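Local coordinates for protein carbon monoxide oxidation system transcription regulator CooA-1 (Carboxydothermus hydrogenoformans, PDB 6CPB) that probably acts as a haem-dependent carbon monoxide sensor that regulates transcription by binding DNA, the chain here being its haem-binding effector domain without the DNA-binding part, at residues Thr4-Leu9 with Ser110-Lys115; Gln27-Lys32 with Thr89-Thr94; Ala71-Cys76 with Val114-Asp119. One frame throughout, in Å; residues are numbered along the deposited sequence. Where two conformers were deposited one is given.

In the fold
All three contacts belong to the cyclic nucleotide-binding-type effector domain, and two of them share one helix. Contacts 1 and 3 meet on helix 108-135, with centres about 7 Å apart, share Lys-115 and the sulfate, and are joined directly where Asn-112 OD1 accepts from Ile-74 N. Contact 1 is partly buried and largely polar, tying the N-terminal loop to the helix; contact 3 is buried, with one salt bridge at its margin and hydrocarbon beyond it. Contact 2, about 19 Å from contact 1 and about 16 Å from contact 3 between centres, is a partly buried strand pair built on backbone hydrogen bonds, in the same sheet as strand 74-76.

Contact 1: Thr4-Leu9 with Ser110-Lys115; sequences TDTNLL and SLNMVK. With SO4 (sulfate ion), chain D.
Thr-6 faces Asn-112 across the contact, their CA atoms 5.0 Å apart. Asn-112 ND2 donates to Thr-6 OG1 at 3.2 Å, with the hydroxyl 26° out of the amide plane, and makes a weak bond to the carbonyl, 3.3 Å from ND2 to Thr-6 O. With CG anti to its backbone N (chi1 -179°), the Asn-112 amide reaches across to the loop; its OD1 takes the N-H of Ile-74, and ND2 also donates to Asp-73, so both ends of the amide are gripped. Leu-8 CD1 lies 3.7 Å from Asn-112 CB, the two side chains crossing obliquely.

Thr-6 OG1, held between backbone N and carbonyl carbon (chi1 74°), accepts from Asn-112 and in turn donates to a sulfate, probably from the crystallisation liquor: OG1 to O2 is 2.7 Å. Thr-6 N binds the same oxygen, and the ammonium of Lys-115, held mainly by a salt bridge to Asp-73, adds a weak bond to O4; its chain bends at chi2 and chi3. Behind this shell an Asx turn, Asn-7 N to Asp-5 OD1 at 3.0 Å, shapes the loop, and Asn-7 OD1 caps the following helix through Leu-9 N.

The loop thus lies against helix 108-135, with Leu-8 reaching strands 74-76 and 44-50, while Thr-6 and Leu-111 also pack on Gln-100 and Val-103, respectively, of the second subunit.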
# COMPACT_ATOMS: atom_id res chain seq x y z
N THR A 4 2.62 12.12 -11.47
CA THR A 4 1.53 12.74 -10.72
C THR A 4 1.99 13.10 -9.32
O THR A 4 2.57 12.29 -8.62
CB THR A 4 0.32 11.79 -10.58
OG1 THR A 4 -0.11 11.36 -11.88
CG2 THR A 4 -0.84 12.49 -9.85
N ASP A 5 1.70 14.33 -8.91
CA ASP A 5 1.90 14.77 -7.54
C ASP A 5 0.68 14.35 -6.72
O ASP A 5 -0.41 14.92 -6.89
CB ASP A 5 2.06 16.29 -7.58
CG ASP A 5 2.26 16.92 -6.22
OD1 ASP A 5 2.24 16.19 -5.21
OD2 ASP A 5 2.45 18.16 -6.18
N THR A 6 0.81 13.33 -5.84
CA THR A 6 -0.31 12.89 -5.01
C THR A 6 -0.36 13.59 -3.66
O THR A 6 -1.26 13.31 -2.86
CB THR A 6 -0.33 11.37 -4.75
OG1 THR A 6 0.70 11.01 -3.81
CG2 THR A 6 -0.18 10.57 -6.04
N ASN A 7 0.57 14.49 -3.39
CA ASN A 7 0.59 15.16 -2.10
C ASN A 7 -0.73 15.91 -1.88
O ASN A 7 -1.27 16.54 -2.79
CB ASN A 7 1.78 16.12 -2.06
CG ASN A 7 1.88 16.83 -0.76
OD1 ASN A 7 1.27 17.88 -0.56
ND2 ASN A 7 2.65 16.27 0.17
N LEU A 8 -1.23 15.86 -0.64
CA LEU A 8 -2.56 16.36 -0.31
C LEU A 8 -2.58 17.78 0.25
O LEU A 8 -3.65 18.26 0.61
CB LEU A 8 -3.25 15.40 0.66
CG LEU A 8 -3.56 14.04 0.04
CD1 LEU A 8 -3.94 13.06 1.12
CD2 LEU A 8 -4.66 14.12 -1.03
N LEU A 9 -1.44 18.48 0.32
CA LEU A 9 -1.50 19.86 0.79
C LEU A 9 -2.41 20.71 -0.08
O LEU A 9 -3.13 21.58 0.43
CB LEU A 9 -0.12 20.49 0.88
CG LEU A 9 0.75 20.01 2.04
CD1 LEU A 9 2.17 20.54 1.92
CD2 LEU A 9 0.15 20.41 3.38
N SER A 110 -7.28 8.74 -1.56
CA SER A 110 -6.85 7.36 -1.72
C SER A 110 -5.62 7.25 -2.60
O SER A 110 -4.87 6.27 -2.47
CB SER A 110 -7.99 6.54 -2.31
OG SER A 110 -8.23 6.84 -3.69
N LEU A 111 -5.39 8.19 -3.51
CA LEU A 111 -4.22 8.08 -4.37
C LEU A 111 -2.94 8.34 -3.59
O LEU A 111 -1.92 7.68 -3.83
CB LEU A 111 -4.33 9.03 -5.56
CG LEU A 111 -5.33 8.58 -6.63
CD1 LEU A 111 -5.38 9.57 -7.78
CD2 LEU A 111 -5.00 7.20 -7.17
N ASN A 112 -2.97 9.26 -2.65
CA ASN A 112 -1.82 9.42 -1.79
C ASN A 112 -1.64 8.19 -0.91
O ASN A 112 -0.51 7.75 -0.67
CB ASN A 112 -1.93 10.69 -0.96
CG ASN A 112 -0.74 10.89 -0.07
OD1 ASN A 112 -0.76 10.52 1.10
ND2 ASN A 112 0.32 11.46 -0.62
N MET A 113 -2.74 7.61 -0.43
CA MET A 113 -2.64 6.43 0.41
C MET A 113 -1.99 5.27 -0.34
O MET A 113 -1.18 4.53 0.24
CB MET A 113 -4.03 6.04 0.90
CG MET A 113 -4.01 4.88 1.85
SD MET A 113 -5.59 4.56 2.59
CE MET A 113 -5.64 5.86 3.84
N VAL A 114 -2.34 5.09 -1.61
CA VAL A 114 -1.71 4.06 -2.43
C VAL A 114 -0.21 4.31 -2.53
O VAL A 114 0.60 3.38 -2.41
CB VAL A 114 -2.37 4.01 -3.82
CG1 VAL A 114 -1.52 3.22 -4.81
CG2 VAL A 114 -3.77 3.42 -3.74
N LYS A 115 0.18 5.56 -2.77
CA LYS A 115 1.60 5.89 -2.89
C LYS A 115 2.35 5.57 -1.60
O LYS A 115 3.42 4.95 -1.62
CB LYS A 115 1.71 7.38 -3.27
CG LYS A 115 3.10 7.88 -3.58
CD LYS A 115 3.88 8.31 -2.35
CE LYS A 115 3.23 9.45 -1.60
NZ LYS A 115 4.15 9.96 -0.54
S SO4 D . 3.95 12.88 -3.71
O1 SO4 D . 3.44 14.21 -4.05
O2 SO4 D . 3.21 11.87 -4.48
O3 SO4 D . 5.37 12.80 -4.02
O4 SO4 D . 3.75 12.66 -2.28

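Contact 2: Gln27-Lys32 with Thr89-Thr94; sequences QRYSKK and TTILYT
Strands 25-29 and 89-95 are antiparallel neighbours in a four-stranded sheet of the cyclic nucleotide-binding-type domain, and strand 25-29 forms an outer edge of that sheet within the chain. The segment directions differ by 154°. Gln-27 with Ile-91 and Tyr-29 with Thr-89 are hydrogen-bonded pairs. Ile-91 N donates to Gln-27 O at 2.9 Å, nearly along the C=O axis, as Tyr-29 N does to Thr-89 O at 2.8 Å; the reciprocal bonds from Gln-27 N and Thr-89 N lie in the planes of their acceptor carbonyls. Between them, Arg-28 and Thr-90 form the non-hydrogen-bonded pair.

On the face carrying Gln-27, Tyr-29 and Ile-91, the Tyr-29 side chain crosses Ile-91 obliquely. Ile-91 CG1 sits in the ring plane at its edge, and CD1 approaches obliquely, 3.7 Å from Tyr-29 CE1 and 3.5 Å from its OH. The isoleucine reaches this position with CG1 in the crowded place between backbone N and carbonyl carbon (chi1 74°). An alanine in place of Tyr-29 would lose the ring and would probably loosen the packing beside Ile-91 and against Leu-35 of strand 34-36. Gln-27, with CG anti to the backbone N and the chain extended beyond it, carries OE1 to 3.6 Å from Tyr-93 CE1, its amide turned 64° from that ring.

On the other face, Arg-28 CG passes 3.6 Å from Thr-90 OG1. A water in the guanidinium plane accepts from Arg-28 NH1 at 2.7 Å and is hydrogen-bonded to Thr-90 OG1, linking the two side chains. Alternating hydrogen-bonded and non-hydrogen-bonded pairs of this kind are the ordinary ladder of antiparallel strands, here within the beta roll of the cyclic nucleotide-binding fold.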
# COMPACT_ATOMS: atom_id res chain seq x y z
N GLN A 27 -5.38 16.76 15.93
CA GLN A 27 -4.57 16.53 17.12
C GLN A 27 -3.16 17.03 16.84
O GLN A 27 -2.66 16.91 15.72
CB GLN A 27 -4.58 15.05 17.49
CG GLN A 27 -4.01 14.76 18.87
CD GLN A 27 -4.46 13.42 19.42
OE1 GLN A 27 -5.44 12.83 18.96
NE2 GLN A 27 -3.76 12.94 20.43
N ARG A 28 -2.54 17.59 17.88
CA ARG A 28 -1.20 18.13 17.82
C ARG A 28 -0.23 17.27 18.62
O ARG A 28 -0.59 16.70 19.65
CB ARG A 28 -1.18 19.54 18.39
CG ARG A 28 -1.91 20.56 17.56
CD ARG A 28 -2.19 21.85 18.31
NE ARG A 28 -0.98 22.57 18.72
CZ ARG A 28 -0.31 23.44 17.97
NH1 ARG A 28 -0.68 23.68 16.73
NH2 ARG A 28 0.76 24.05 18.47
N TYR A 29 1.01 17.22 18.13
CA TYR A 29 2.08 16.42 18.72
C TYR A 29 3.36 17.22 18.72
O TYR A 29 3.68 17.91 17.76
CB TYR A 29 2.31 15.13 17.92
CG TYR A 29 1.06 14.31 17.80
CD1 TYR A 29 0.17 14.53 16.75
CD2 TYR A 29 0.72 13.37 18.76
CE1 TYR A 29 -0.99 13.81 16.65
CE2 TYR A 29 -0.45 12.64 18.67
CZ TYR A 29 -1.29 12.87 17.61
OH TYR A 29 -2.47 12.18 17.46
N SER A 30 4.12 17.09 19.79
CA SER A 30 5.44 17.68 19.83
C SER A 30 6.48 16.72 19.28
O SER A 30 6.26 15.51 19.17
CB SER A 30 5.80 18.05 21.26
OG SER A 30 5.72 16.92 22.11
N LYS A 31 7.63 17.27 18.94
CA LYS A 31 8.72 16.47 18.41
C LYS A 31 9.00 15.28 19.32
O LYS A 31 9.09 15.42 20.54
CB LYS A 31 9.95 17.35 18.27
CG LYS A 31 11.13 16.65 17.67
CD LYS A 31 12.26 17.61 17.40
CE LYS A 31 13.45 16.90 16.79
NZ LYS A 31 14.52 17.85 16.40
N LYS A 32 9.12 14.10 18.70
CA LYS A 32 9.40 12.79 19.30
C LYS A 32 8.18 12.13 19.94
O LYS A 32 8.27 10.97 20.36
CB LYS A 32 10.60 12.78 20.27
CG LYS A 32 11.89 13.34 19.67
CD LYS A 32 12.21 12.87 18.24
CE LYS A 32 13.32 11.83 18.19
NZ LYS A 32 14.67 12.44 18.25
N THR A 89 3.87 18.55 14.96
CA THR A 89 3.03 18.00 13.91
C THR A 89 1.56 18.16 14.27
O THR A 89 1.18 18.00 15.44
CB THR A 89 3.38 16.51 13.73
OG1 THR A 89 4.68 16.39 13.17
CG2 THR A 89 2.41 15.79 12.82
N THR A 90 0.74 18.47 13.27
CA THR A 90 -0.71 18.41 13.39
C THR A 90 -1.23 17.40 12.40
O THR A 90 -0.82 17.39 11.24
CB THR A 90 -1.34 19.78 13.10
OG1 THR A 90 -0.88 20.72 14.09
CG2 THR A 90 -2.86 19.73 13.16
N ILE A 91 -2.16 16.56 12.86
CA ILE A 91 -2.83 15.60 12.00
C ILE A 91 -4.33 15.86 12.00
O ILE A 91 -4.90 16.44 12.93
CB ILE A 91 -2.57 14.13 12.38
CG1 ILE A 91 -3.35 13.74 13.64
CG2 ILE A 91 -1.08 13.86 12.48
CD1 ILE A 91 -3.15 12.29 14.07
N LEU A 92 -4.97 15.39 10.93
CA LEU A 92 -6.41 15.22 10.83
C LEU A 92 -6.68 13.73 10.77
O LEU A 92 -6.01 13.02 10.02
CB LEU A 92 -6.95 15.90 9.56
CG LEU A 92 -6.82 17.42 9.52
CD1 LEU A 92 -7.37 17.94 8.20
CD2 LEU A 92 -7.54 18.07 10.70
N TYR A 93 -7.67 13.24 11.53
CA TYR A 93 -7.96 11.81 11.51
C TYR A 93 -9.46 11.54 11.52
O TYR A 93 -10.26 12.33 12.01
CB TYR A 93 -7.28 11.06 12.68
CG TYR A 93 -7.75 11.46 14.06
CD1 TYR A 93 -7.15 12.51 14.72
CD2 TYR A 93 -8.76 10.78 14.71
CE1 TYR A 93 -7.54 12.88 15.98
CE2 TYR A 93 -9.16 11.13 15.98
CZ TYR A 93 -8.55 12.20 16.60
OH TYR A 93 -8.92 12.58 17.87
N THR A 94 -9.82 10.37 10.99
CA THR A 94 -11.20 9.91 11.01
C THR A 94 -11.19 8.38 11.02
O THR A 94 -10.19 7.75 10.71
CB THR A 94 -11.99 10.49 9.83
OG1 THR A 94 -13.40 10.31 10.05
CG2 THR A 94 -11.64 9.84 8.51
O HOH W 1 -2.54 22.79 14.93

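Contact 3: Ala71-Cys76 with Val114-Asp119; sequences AGDIFC and VKVLGD. With SO4 (sulfate ion), chain D.
Strand 74-76 crosses helix 114-119 at -63°, the segment axes approaching to 7.9 Å, and Phe-75 and Val-116 have the nearest CA atoms. Val-116 points at the strand and centres the contact: its CG1 and CG2 both lie 3.5 Å from Ile-74 O, so its branches straddle the carbonyl oxygen, with CG1 anti to the backbone N. Val-116 CG1 also meets Phe-75 CD1 obliquely, at 4.2 Å.

Phe-75 swings its ring towards the helix, CG anti to the backbone N (chi1 -173°), and presents an edge to Leu-117: CD2 of the leucine lies in the ring plane, 3.7 Å from Phe-75 CE1, the two side chains crossing at about a right angle. The same phenylalanine is about 3 Å, between nearest side-chain atoms, from Thr-79, a residue that binds haem in a structure of this protein, though none is bound to this chain.

At the other end, Lys-115 NZ makes a salt bridge to Asp-73 OD1 at 3.0 Å, approaching from 42° out of the carboxylate plane. Asp-73 OD2 accepts from Glu-70 N; this bond limits the carboxylate's rotation, and with the ammonium nearby the group would probably stay ionised.

Helix 108-135 therefore lies over strand 74-76, the outermost strand of its sheet within this chain, next to 44-50, while Val-116 and Phe-75 also touch Leu-69 of strand 62-70 and Leu-117 packs on its counterpart in the second subunit.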
# COMPACT_ATOMS: atom_id res chain seq x y z
N ALA A 71 4.19 16.51 5.35
CA ALA A 71 2.90 17.18 5.32
C ALA A 71 2.23 16.92 3.97
O ALA A 71 2.86 17.07 2.92
CB ALA A 71 3.09 18.67 5.56
N GLY A 72 0.97 16.50 4.01
CA GLY A 72 0.23 16.11 2.83
C GLY A 72 0.23 14.63 2.55
O GLY A 72 -0.35 14.22 1.54
N ASP A 73 0.85 13.82 3.40
CA ASP A 73 0.79 12.37 3.30
C ASP A 73 -0.21 11.79 4.29
O ASP A 73 -0.44 12.33 5.37
CB ASP A 73 2.16 11.73 3.57
CG ASP A 73 3.14 11.88 2.43
OD1 ASP A 73 2.74 11.90 1.25
OD2 ASP A 73 4.37 11.90 2.72
N ILE A 74 -0.79 10.65 3.90
CA ILE A 74 -1.84 9.99 4.66
C ILE A 74 -1.43 8.55 4.98
O ILE A 74 -0.72 7.91 4.21
CB ILE A 74 -3.16 10.05 3.84
CG1 ILE A 74 -4.41 9.86 4.71
CG2 ILE A 74 -3.16 9.08 2.69
CD1 ILE A 74 -5.69 10.24 3.99
N PHE A 75 -1.89 8.05 6.12
CA PHE A 75 -1.60 6.68 6.55
C PHE A 75 -2.73 6.24 7.49
O PHE A 75 -3.79 6.87 7.54
CB PHE A 75 -0.16 6.60 7.10
CG PHE A 75 0.33 5.20 7.42
CD1 PHE A 75 0.14 4.13 6.55
CD2 PHE A 75 0.97 4.96 8.62
CE1 PHE A 75 0.57 2.86 6.88
CE2 PHE A 75 1.41 3.70 8.95
CZ PHE A 75 1.22 2.65 8.08
N CYS A 76 -2.53 5.15 8.23
CA CYS A 76 -3.61 4.57 9.00
C CYS A 76 -3.05 3.70 10.10
O CYS A 76 -1.89 3.26 10.06
CB CYS A 76 -4.52 3.75 8.09
SG CYS A 76 -3.61 2.51 7.12
N VAL A 114 -2.34 5.09 -1.61
CA VAL A 114 -1.71 4.06 -2.43
C VAL A 114 -0.21 4.31 -2.53
O VAL A 114 0.60 3.38 -2.41
CB VAL A 114 -2.37 4.01 -3.82
CG1 VAL A 114 -1.52 3.22 -4.81
CG2 VAL A 114 -3.77 3.42 -3.74
N LYS A 115 0.18 5.56 -2.77
CA LYS A 115 1.60 5.89 -2.89
C LYS A 115 2.35 5.57 -1.60
O LYS A 115 3.42 4.95 -1.62
CB LYS A 115 1.71 7.38 -3.27
CG LYS A 115 3.10 7.88 -3.58
CD LYS A 115 3.88 8.31 -2.35
CE LYS A 115 3.23 9.45 -1.60
NZ LYS A 115 4.15 9.96 -0.54
N VAL A 116 1.79 5.99 -0.46
CA VAL A 116 2.42 5.77 0.85
C VAL A 116 2.53 4.28 1.15
O VAL A 116 3.60 3.79 1.55
CB VAL A 116 1.64 6.52 1.95
CG1 VAL A 116 2.08 6.07 3.33
CG2 VAL A 116 1.79 8.03 1.80
N LEU A 117 1.43 3.54 0.97
CA LEU A 117 1.46 2.11 1.27
C LEU A 117 2.42 1.38 0.35
O LEU A 117 3.12 0.45 0.78
CB LEU A 117 0.06 1.51 1.15
CG LEU A 117 -0.93 1.91 2.25
CD1 LEU A 117 -2.32 1.40 1.90
CD2 LEU A 117 -0.53 1.42 3.62
N GLY A 118 2.47 1.77 -0.92
CA GLY A 118 3.41 1.15 -1.84
C GLY A 118 4.85 1.37 -1.42
O GLY A 118 5.68 0.45 -1.49
N ASP A 119 5.17 2.58 -0.96
CA ASP A 119 6.53 2.87 -0.48
C ASP A 119 6.84 2.10 0.80
O ASP A 119 7.95 1.55 0.95
CB ASP A 119 6.69 4.37 -0.22
CG ASP A 119 6.90 5.17 -1.48
OD1 ASP A 119 7.24 4.58 -2.53
OD2 ASP A 119 6.74 6.41 -1.42
S SO4 D . 3.95 12.88 -3.71
O1 SO4 D . 3.44 14.21 -4.05
O2 SO4 D . 3.21 11.87 -4.48
O3 SO4 D . 5.37 12.80 -4.02
O4 SO4 D . 3.75 12.66 -2.28